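Local coordinates for protein TRAP-type transporter, periplasmic component (Cupriavidus necator, PDB 4P8B) that binds (S)-2-acetolactate and probably hands it, as the periplasmic component, to the membrane part of a TRAP-type transporter, at residues A[29-38]-A[63-74]; A[162-170]-A[302-312]. All coordinates share one frame; numbering follows the deposited sequence. Where two conformers were deposited one is given.

How the interactions relate
Interaction 1 (29-38 with 63-74) and interaction 2 (162-170 with 302-312) lie on opposite sides of the chain's centre, with their own centres 41 Å apart and nearest atoms about 22 Å apart. They follow one another in sequence and do not touch. Interaction 1 forms the outer edge of the five-stranded sheet and runs up to the acetolactate, which V38 approaches with a methyl group. Interaction 2 is remote from the ligand: it fastens the loop that leads from strand 156-159 to strand 174-177 against helix 306-315. The side chain of L170 in that loop is about 12 Å from that of R176, which binds the acetolactate.

Interaction 1 (A[29-38]-A[63-74]); sequences YKSEYKMSLV and RINIKLYPGTSL. With X2X ((2S)-2-hydroxy-2-methyl-3-oxobutanoic acid), chain D.
The first beta-alpha-beta unit of the solute-binding fold closes here: strands 33-36 and 66-69, joined through helix 44-59, pair in parallel, and the first segment runs on to bring V38 to the acetolactate pocket. Y33 N donates to N65 O (2.9 Å) and Y33 O accepts from K67 N; M35 repeats the pattern with K67 O and Y69 N. Further along, L37 N donates to Y69 O over a longer 3.3 Å, from 50° above the carbonyl plane, and L37 O takes T72 N. M35, a selenomethionine, shares one face with I66 and L68. CG anti to the backbone N (chi1 -174°) and an extended chi2 carry its SE to 4.0 Å from L68 CD1, while CB lies against I66 CG2; helix 44-59 covers this face through W52 and A53. L37 CD1 reaches the same leucine at CG. On the other face the extended chain of K34 passes the Y69 ring, K34 CB 3.7 Å from Y69 CE1, and L74 CD2 sits over the rim of one ring face. Near the start, the carboxylate of E32 crosses the aliphatic chain of K67, touching CB, CD and CE; K67 NZ stays 4.1 Å from E32 OE2, too far for a salt bridge. Water 2 ties S36 OG, Y69 O and L74 N together; S36 OG is also hydrogen-bonded to E82. V38 CG2 packs on T72 OG1 and V38 CG1 approaches the ligand's OAC at 3.8 Å, close to Q79 and N100. A parallel beta-alpha-beta unit whose C-terminal side leads into the ligand cleft is typical of periplasmic binding proteins.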
# COMPACT_ATOMS: atom_id res chain seq x y z
N TYR A 29 -16.97 -26.27 8.20
CA TYR A 29 -16.05 -25.35 7.53
C TYR A 29 -15.90 -25.69 6.05
O TYR A 29 -15.85 -26.87 5.68
CB TYR A 29 -14.66 -25.42 8.17
CG TYR A 29 -14.49 -24.80 9.54
CD1 TYR A 29 -15.57 -24.27 10.25
CD2 TYR A 29 -13.22 -24.72 10.13
CE1 TYR A 29 -15.40 -23.70 11.51
CE2 TYR A 29 -13.04 -24.16 11.38
CZ TYR A 29 -14.13 -23.65 12.07
OH TYR A 29 -13.92 -23.09 13.31
N LYS A 30 -15.82 -24.66 5.20
CA LYS A 30 -15.42 -24.81 3.80
C LYS A 30 -14.17 -25.70 3.67
O LYS A 30 -13.29 -25.67 4.53
CB LYS A 30 -15.08 -23.43 3.22
CG LYS A 30 -16.18 -22.55 2.56
CD LYS A 30 -15.63 -21.08 2.45
CE LYS A 30 -16.10 -20.29 1.21
NZ LYS A 30 -17.31 -19.42 1.46
N SER A 31 -14.07 -26.46 2.58
CA SER A 31 -12.87 -27.22 2.26
C SER A 31 -11.67 -26.35 1.82
O SER A 31 -10.51 -26.74 1.95
CB SER A 31 -13.17 -28.19 1.13
OG SER A 31 -12.00 -28.85 0.70
N GLU A 32 -11.94 -25.18 1.26
CA GLU A 32 -10.88 -24.27 0.85
C GLU A 32 -11.38 -22.86 1.04
O GLU A 32 -12.52 -22.57 0.69
CB GLU A 32 -10.50 -24.52 -0.60
CG GLU A 32 -9.33 -23.71 -1.13
CD GLU A 32 -8.84 -24.26 -2.45
OE1 GLU A 32 -9.46 -23.95 -3.49
OE2 GLU A 32 -7.86 -25.04 -2.45
N TYR A 33 -10.54 -22.00 1.62
CA TYR A 33 -10.86 -20.60 1.76
C TYR A 33 -10.01 -19.82 0.78
O TYR A 33 -8.92 -20.25 0.46
CB TYR A 33 -10.61 -20.12 3.19
CG TYR A 33 -11.60 -20.70 4.17
CD1 TYR A 33 -11.37 -21.94 4.76
CD2 TYR A 33 -12.77 -20.04 4.47
CE1 TYR A 33 -12.29 -22.50 5.64
CE2 TYR A 33 -13.70 -20.60 5.35
CZ TYR A 33 -13.43 -21.81 5.93
OH TYR A 33 -14.35 -22.39 6.80
N LYS A 34 -10.55 -18.72 0.30
CA LYS A 34 -9.89 -17.96 -0.74
C LYS A 34 -9.29 -16.67 -0.17
O LYS A 34 -10.02 -15.85 0.37
CB LYS A 34 -10.91 -17.64 -1.83
CG LYS A 34 -11.67 -18.83 -2.34
CD LYS A 34 -12.57 -18.42 -3.48
CE LYS A 34 -13.36 -19.60 -3.99
NZ LYS A 34 -14.52 -19.15 -4.79
N MSE A 35 -7.98 -16.47 -0.36
CA MSE A 35 -7.30 -15.24 0.07
C MSE A 35 -6.92 -14.40 -1.15
O MSE A 35 -6.17 -14.84 -2.04
CB MSE A 35 -6.04 -15.55 0.85
CG MSE A 35 -5.42 -14.26 1.41
SE MSE A 35 -3.61 -14.49 2.09
CE MSE A 35 -3.97 -15.83 3.46
N SER A 36 -7.42 -13.18 -1.20
CA SER A 36 -7.11 -12.29 -2.30
C SER A 36 -5.82 -11.51 -2.02
O SER A 36 -5.63 -11.01 -0.89
CB SER A 36 -8.27 -11.32 -2.53
OG SER A 36 -7.98 -10.53 -3.67
N LEU A 37 -4.96 -11.38 -3.04
CA LEU A 37 -3.73 -10.58 -2.98
C LEU A 37 -3.56 -9.91 -4.33
O LEU A 37 -3.65 -10.59 -5.35
CB LEU A 37 -2.52 -11.49 -2.80
CG LEU A 37 -2.50 -12.33 -1.53
CD1 LEU A 37 -1.40 -13.39 -1.63
CD2 LEU A 37 -2.34 -11.48 -0.29
N VAL A 38 -3.22 -8.62 -4.35
CA VAL A 38 -2.84 -8.01 -5.63
C VAL A 38 -1.50 -8.58 -6.08
O VAL A 38 -1.36 -8.97 -7.23
CB VAL A 38 -2.72 -6.48 -5.53
CG1 VAL A 38 -2.21 -5.90 -6.83
CG2 VAL A 38 -4.06 -5.88 -5.21
N ARG A 63 -7.10 -27.94 9.51
CA ARG A 63 -8.53 -27.73 9.40
C ARG A 63 -8.90 -26.54 8.55
O ARG A 63 -9.87 -26.57 7.81
CB ARG A 63 -9.17 -27.60 10.78
CG ARG A 63 -9.20 -28.93 11.54
CD ARG A 63 -9.94 -28.84 12.86
NE ARG A 63 -9.30 -27.90 13.75
CZ ARG A 63 -9.75 -26.67 13.97
NH1 ARG A 63 -10.87 -26.25 13.39
NH2 ARG A 63 -9.07 -25.87 14.77
N ILE A 64 -8.11 -25.47 8.64
CA ILE A 64 -8.37 -24.30 7.80
C ILE A 64 -7.32 -24.23 6.70
O ILE A 64 -6.14 -23.98 6.98
CB ILE A 64 -8.42 -23.00 8.61
CG1 ILE A 64 -9.53 -23.07 9.66
CG2 ILE A 64 -8.64 -21.81 7.67
CD1 ILE A 64 -9.64 -21.83 10.52
N ASN A 65 -7.77 -24.46 5.48
CA ASN A 65 -6.93 -24.60 4.30
C ASN A 65 -7.21 -23.45 3.36
O ASN A 65 -8.32 -23.29 2.87
CB ASN A 65 -7.24 -25.93 3.59
CG ASN A 65 -6.61 -26.03 2.23
OD1 ASN A 65 -7.29 -26.33 1.24
ND2 ASN A 65 -5.31 -25.75 2.16
N ILE A 66 -6.20 -22.61 3.14
CA ILE A 66 -6.39 -21.38 2.41
C ILE A 66 -5.60 -21.36 1.10
O ILE A 66 -4.41 -21.67 1.09
CB ILE A 66 -5.95 -20.18 3.25
CG1 ILE A 66 -6.72 -20.12 4.57
CG2 ILE A 66 -6.13 -18.87 2.46
CD1 ILE A 66 -5.98 -19.33 5.65
N LYS A 67 -6.28 -21.02 0.01
CA LYS A 67 -5.64 -20.90 -1.28
C LYS A 67 -5.44 -19.42 -1.59
O LYS A 67 -6.36 -18.62 -1.41
CB LYS A 67 -6.49 -21.57 -2.36
CG LYS A 67 -5.93 -21.38 -3.77
CD LYS A 67 -6.67 -22.22 -4.81
CE LYS A 67 -6.36 -23.70 -4.66
NZ LYS A 67 -5.01 -24.04 -5.17
N LEU A 68 -4.25 -19.09 -2.10
CA LEU A 68 -3.92 -17.73 -2.51
C LEU A 68 -4.40 -17.47 -3.94
O LEU A 68 -4.26 -18.31 -4.83
CB LEU A 68 -2.42 -17.50 -2.42
CG LEU A 68 -1.84 -17.02 -1.09
CD1 LEU A 68 -2.36 -17.76 0.12
CD2 LEU A 68 -0.30 -17.12 -1.18
N TYR A 69 -4.99 -16.29 -4.14
CA TYR A 69 -5.42 -15.83 -5.45
C TYR A 69 -4.73 -14.51 -5.75
O TYR A 69 -5.29 -13.43 -5.55
CB TYR A 69 -6.94 -15.66 -5.48
CG TYR A 69 -7.70 -16.97 -5.52
CD1 TYR A 69 -7.92 -17.71 -4.36
CD2 TYR A 69 -8.19 -17.47 -6.72
CE1 TYR A 69 -8.63 -18.91 -4.40
CE2 TYR A 69 -8.90 -18.66 -6.77
CZ TYR A 69 -9.10 -19.37 -5.62
OH TYR A 69 -9.80 -20.56 -5.70
N PRO A 70 -3.48 -14.58 -6.23
CA PRO A 70 -2.75 -13.35 -6.57
C PRO A 70 -3.28 -12.70 -7.85
O PRO A 70 -4.05 -13.29 -8.61
CB PRO A 70 -1.32 -13.84 -6.73
CG PRO A 70 -1.45 -15.27 -7.17
CD PRO A 70 -2.68 -15.79 -6.46
N GLY A 71 -2.81 -11.50 -8.10
CA GLY A 71 -3.29 -10.72 -9.22
C GLY A 71 -4.69 -10.17 -9.06
O GLY A 71 -5.27 -9.66 -10.01
N THR A 72 -5.26 -10.30 -7.87
CA THR A 72 -6.65 -9.90 -7.62
C THR A 72 -7.60 -10.57 -8.62
O THR A 72 -8.61 -10.02 -9.02
CB THR A 72 -6.86 -8.34 -7.57
OG1 THR A 72 -5.69 -7.63 -7.94
CG2 THR A 72 -7.18 -7.91 -6.17
N SER A 73 -7.31 -11.82 -8.95
CA SER A 73 -8.13 -12.54 -9.92
C SER A 73 -9.58 -12.72 -9.46
O SER A 73 -10.47 -12.82 -10.30
CB SER A 73 -7.56 -13.92 -10.24
OG SER A 73 -7.67 -14.78 -9.12
N LEU A 74 -9.82 -12.74 -8.15
CA LEU A 74 -11.18 -12.94 -7.67
C LEU A 74 -12.10 -11.78 -8.04
O LEU A 74 -13.32 -11.93 -8.01
CB LEU A 74 -11.17 -13.19 -6.16
CG LEU A 74 -10.58 -14.55 -5.78
CD1 LEU A 74 -10.31 -14.67 -4.28
CD2 LEU A 74 -11.52 -15.65 -6.20
OAD X2X D . -1.23 -1.09 -7.80
CAH X2X D . -0.18 -0.85 -7.12
OAE X2X D . 0.64 0.06 -7.47
CAI X2X D . 0.11 -1.63 -5.89
CAB X2X D . 0.45 -3.05 -6.29
OAF X2X D . 1.08 -1.00 -5.10
CAG X2X D . -1.15 -1.60 -5.09
OAC X2X D . -1.93 -2.55 -5.12
CAA X2X D . -1.49 -0.39 -4.29
O HOH W 1 -10.20 -25.90 5.22
O HOH W 2 -7.91 -12.35 -5.85

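Interaction 2 (A[162-170]-A[302-312]); sequences REIRKPEDL and THLTPAEHDAF
The loop 162-170, with its 3-10 turn at 167-170, runs past the end of strand 300-302 and the first turns of helix 306-315, the CA atoms of K166 and E308 lying 6.2 Å apart. A salt-bridge network of E163, R165 and E308 meets the helix at its capping box, where E308 N donates to T305 OG1. R165 grips the E308 carboxylate side-on: NE gives a nearly straight bond (170°) to OE2 at 2.9 Å, in the guanidinium plane, and NH2 reaches the syn lone pair of OE1. The bend at chi3 (72°) turns the guanidinium into this position, its plane 40° from that of the carboxylate. T305 N also donates to E308 OE1, so that oxygen is held from both segments. At the other end, R165 NH1 meets E163 OE2 from above the carboxylate plane, and T302 CG2 lies over one guanidinium face, at NH1. T302 OG1 donates to the same E163 OE2 at 2.6 Å, on its anti side.

Deeper in, the F312 ring, from the helix, packs against the loop at I164, K166, P167 and L170, and W237 meets it edge-to-face. P167 CD stands over the ring centre in a CH-pi contact, 4.0 Å from the F312 centroid, while L170 CD1 lies at the ring edge and I164 CG2 touches CZ. Water 3 bridges the two backbones, donating to R165 O at 2.8 Å and to E308 O at 2.7 Å.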
# COMPACT_ATOMS: atom_id res chain seq x y z
N ARG A 162 13.08 11.89 -17.30
CA ARG A 162 13.98 12.86 -16.69
C ARG A 162 13.96 12.78 -15.18
O ARG A 162 13.04 12.26 -14.56
CB ARG A 162 13.61 14.29 -17.12
CG ARG A 162 12.19 14.69 -16.73
CD ARG A 162 11.88 16.12 -17.18
NE ARG A 162 10.48 16.51 -16.96
CZ ARG A 162 9.47 16.23 -17.78
NH1 ARG A 162 9.66 15.52 -18.89
NH2 ARG A 162 8.24 16.64 -17.47
N GLU A 163 15.00 13.34 -14.59
CA GLU A 163 15.09 13.44 -13.14
C GLU A 163 14.01 14.37 -12.57
O GLU A 163 13.75 15.43 -13.14
CB GLU A 163 16.47 13.97 -12.79
CG GLU A 163 16.68 14.13 -11.32
CD GLU A 163 18.07 14.60 -10.96
OE1 GLU A 163 18.66 15.41 -11.72
OE2 GLU A 163 18.60 14.15 -9.92
N ILE A 164 13.40 13.95 -11.47
CA ILE A 164 12.43 14.78 -10.76
C ILE A 164 13.04 15.32 -9.47
O ILE A 164 13.39 14.57 -8.54
CB ILE A 164 11.16 13.97 -10.42
CG1 ILE A 164 10.48 13.49 -11.69
CG2 ILE A 164 10.21 14.80 -9.56
CD1 ILE A 164 9.21 12.67 -11.43
N ARG A 165 13.25 16.63 -9.42
CA ARG A 165 13.74 17.28 -8.21
C ARG A 165 12.77 18.31 -7.65
O ARG A 165 12.92 18.73 -6.51
CB ARG A 165 15.08 17.98 -8.49
CG ARG A 165 16.22 17.08 -8.96
CD ARG A 165 17.60 17.77 -8.75
NE ARG A 165 17.90 17.79 -7.32
CZ ARG A 165 18.56 16.84 -6.67
NH1 ARG A 165 19.11 15.81 -7.33
NH2 ARG A 165 18.72 16.90 -5.35
N LYS A 166 11.80 18.75 -8.45
CA LYS A 166 10.91 19.83 -8.03
C LYS A 166 9.60 19.69 -8.79
O LYS A 166 9.54 19.00 -9.82
CB LYS A 166 11.56 21.20 -8.33
CG LYS A 166 11.88 21.43 -9.80
CD LYS A 166 12.62 22.75 -10.01
CE LYS A 166 12.96 22.99 -11.47
NZ LYS A 166 13.91 22.00 -12.01
N PRO A 167 8.53 20.32 -8.29
CA PRO A 167 7.22 20.07 -8.89
C PRO A 167 7.19 20.36 -10.38
O PRO A 167 6.54 19.66 -11.15
CB PRO A 167 6.31 21.02 -8.12
CG PRO A 167 6.91 21.07 -6.78
CD PRO A 167 8.41 21.05 -7.01
N GLU A 168 7.93 21.37 -10.80
CA GLU A 168 7.90 21.78 -12.19
C GLU A 168 8.36 20.65 -13.12
O GLU A 168 7.92 20.55 -14.27
CB GLU A 168 8.78 23.02 -12.35
CG GLU A 168 8.18 24.31 -11.75
CD GLU A 168 8.28 24.46 -10.22
OE1 GLU A 168 9.05 23.74 -9.53
OE2 GLU A 168 7.57 25.35 -9.69
N ASP A 169 9.24 19.78 -12.63
CA ASP A 169 9.76 18.69 -13.44
C ASP A 169 8.69 17.67 -13.84
O ASP A 169 8.88 16.91 -14.79
CB ASP A 169 10.87 17.95 -12.69
CG ASP A 169 12.07 18.82 -12.39
OD1 ASP A 169 12.25 19.88 -13.05
OD2 ASP A 169 12.83 18.47 -11.47
N LEU A 170 7.59 17.63 -13.11
CA LEU A 170 6.51 16.72 -13.44
C LEU A 170 5.53 17.25 -14.49
O LEU A 170 4.60 16.53 -14.86
CB LEU A 170 5.71 16.38 -12.19
CG LEU A 170 6.40 15.50 -11.16
CD1 LEU A 170 6.99 16.32 -10.04
CD2 LEU A 170 5.39 14.49 -10.60
N THR A 302 17.45 9.73 -7.30
CA THR A 302 17.59 11.09 -6.81
C THR A 302 17.04 11.20 -5.40
O THR A 302 15.93 10.76 -5.13
CB THR A 302 16.80 12.03 -7.73
OG1 THR A 302 17.41 12.02 -9.03
CG2 THR A 302 16.75 13.44 -7.18
N HIS A 303 17.83 11.78 -4.51
CA HIS A 303 17.42 12.08 -3.14
C HIS A 303 17.30 13.59 -3.01
O HIS A 303 18.22 14.33 -3.33
CB HIS A 303 18.47 11.50 -2.17
CG HIS A 303 18.70 10.03 -2.36
ND1 HIS A 303 17.88 9.07 -1.80
CD2 HIS A 303 19.64 9.36 -3.08
CE1 HIS A 303 18.31 7.87 -2.16
NE2 HIS A 303 19.38 8.02 -2.92
N LEU A 304 16.13 14.05 -2.56
CA LEU A 304 15.84 15.48 -2.45
C LEU A 304 16.54 16.14 -1.26
O LEU A 304 16.72 15.52 -0.21
CB LEU A 304 14.32 15.70 -2.26
CG LEU A 304 13.43 15.11 -3.36
CD1 LEU A 304 11.98 15.44 -3.08
CD2 LEU A 304 13.84 15.67 -4.70
N THR A 305 16.91 17.39 -1.43
CA THR A 305 17.32 18.19 -0.29
C THR A 305 16.12 18.46 0.61
O THR A 305 14.97 18.37 0.17
CB THR A 305 17.91 19.52 -0.73
OG1 THR A 305 16.91 20.30 -1.39
CG2 THR A 305 19.09 19.32 -1.69
N PRO A 306 16.37 18.81 1.87
CA PRO A 306 15.23 19.20 2.70
C PRO A 306 14.42 20.35 2.07
O PRO A 306 13.21 20.33 2.14
CB PRO A 306 15.88 19.61 4.03
CG PRO A 306 17.12 18.80 4.08
CD PRO A 306 17.61 18.72 2.65
N ALA A 307 15.07 21.31 1.43
CA ALA A 307 14.32 22.39 0.78
C ALA A 307 13.45 21.88 -0.39
O ALA A 307 12.30 22.30 -0.54
CB ALA A 307 15.26 23.48 0.33
N GLU A 308 14.00 21.00 -1.21
CA GLU A 308 13.24 20.43 -2.32
C GLU A 308 12.02 19.66 -1.79
O GLU A 308 10.92 19.73 -2.36
CB GLU A 308 14.13 19.53 -3.20
CG GLU A 308 15.05 20.32 -4.09
CD GLU A 308 16.13 19.47 -4.74
OE1 GLU A 308 16.47 18.41 -4.18
OE2 GLU A 308 16.66 19.91 -5.77
N HIS A 309 12.22 18.93 -0.70
CA HIS A 309 11.13 18.21 -0.06
C HIS A 309 10.04 19.18 0.40
O HIS A 309 8.85 18.95 0.17
CB HIS A 309 11.69 17.41 1.11
CG HIS A 309 10.73 16.42 1.68
ND1 HIS A 309 9.83 16.75 2.67
CD2 HIS A 309 10.53 15.10 1.41
CE1 HIS A 309 9.11 15.68 2.98
NE2 HIS A 309 9.52 14.67 2.24
N ASP A 310 10.43 20.27 1.03
CA ASP A 310 9.43 21.21 1.51
C ASP A 310 8.65 21.87 0.37
O ASP A 310 7.48 22.22 0.54
CB ASP A 310 10.07 22.28 2.41
CG ASP A 310 9.04 23.02 3.21
OD1 ASP A 310 8.48 22.41 4.15
OD2 ASP A 310 8.77 24.20 2.90
N ALA A 311 9.29 22.05 -0.78
CA ALA A 311 8.58 22.60 -1.92
C ALA A 311 7.47 21.63 -2.41
O ALA A 311 6.39 22.06 -2.81
CB ALA A 311 9.54 22.91 -3.04
N PHE A 312 7.74 20.32 -2.40
CA PHE A 312 6.70 19.36 -2.76
C PHE A 312 5.55 19.37 -1.76
O PHE A 312 4.39 19.27 -2.15
CB PHE A 312 7.27 17.95 -2.89
CG PHE A 312 7.91 17.67 -4.22
CD1 PHE A 312 7.14 17.45 -5.34
CD2 PHE A 312 9.28 17.60 -4.34
CE1 PHE A 312 7.72 17.18 -6.56
CE2 PHE A 312 9.88 17.34 -5.55
CZ PHE A 312 9.10 17.12 -6.68
O HOH W 3 11.44 20.49 -4.92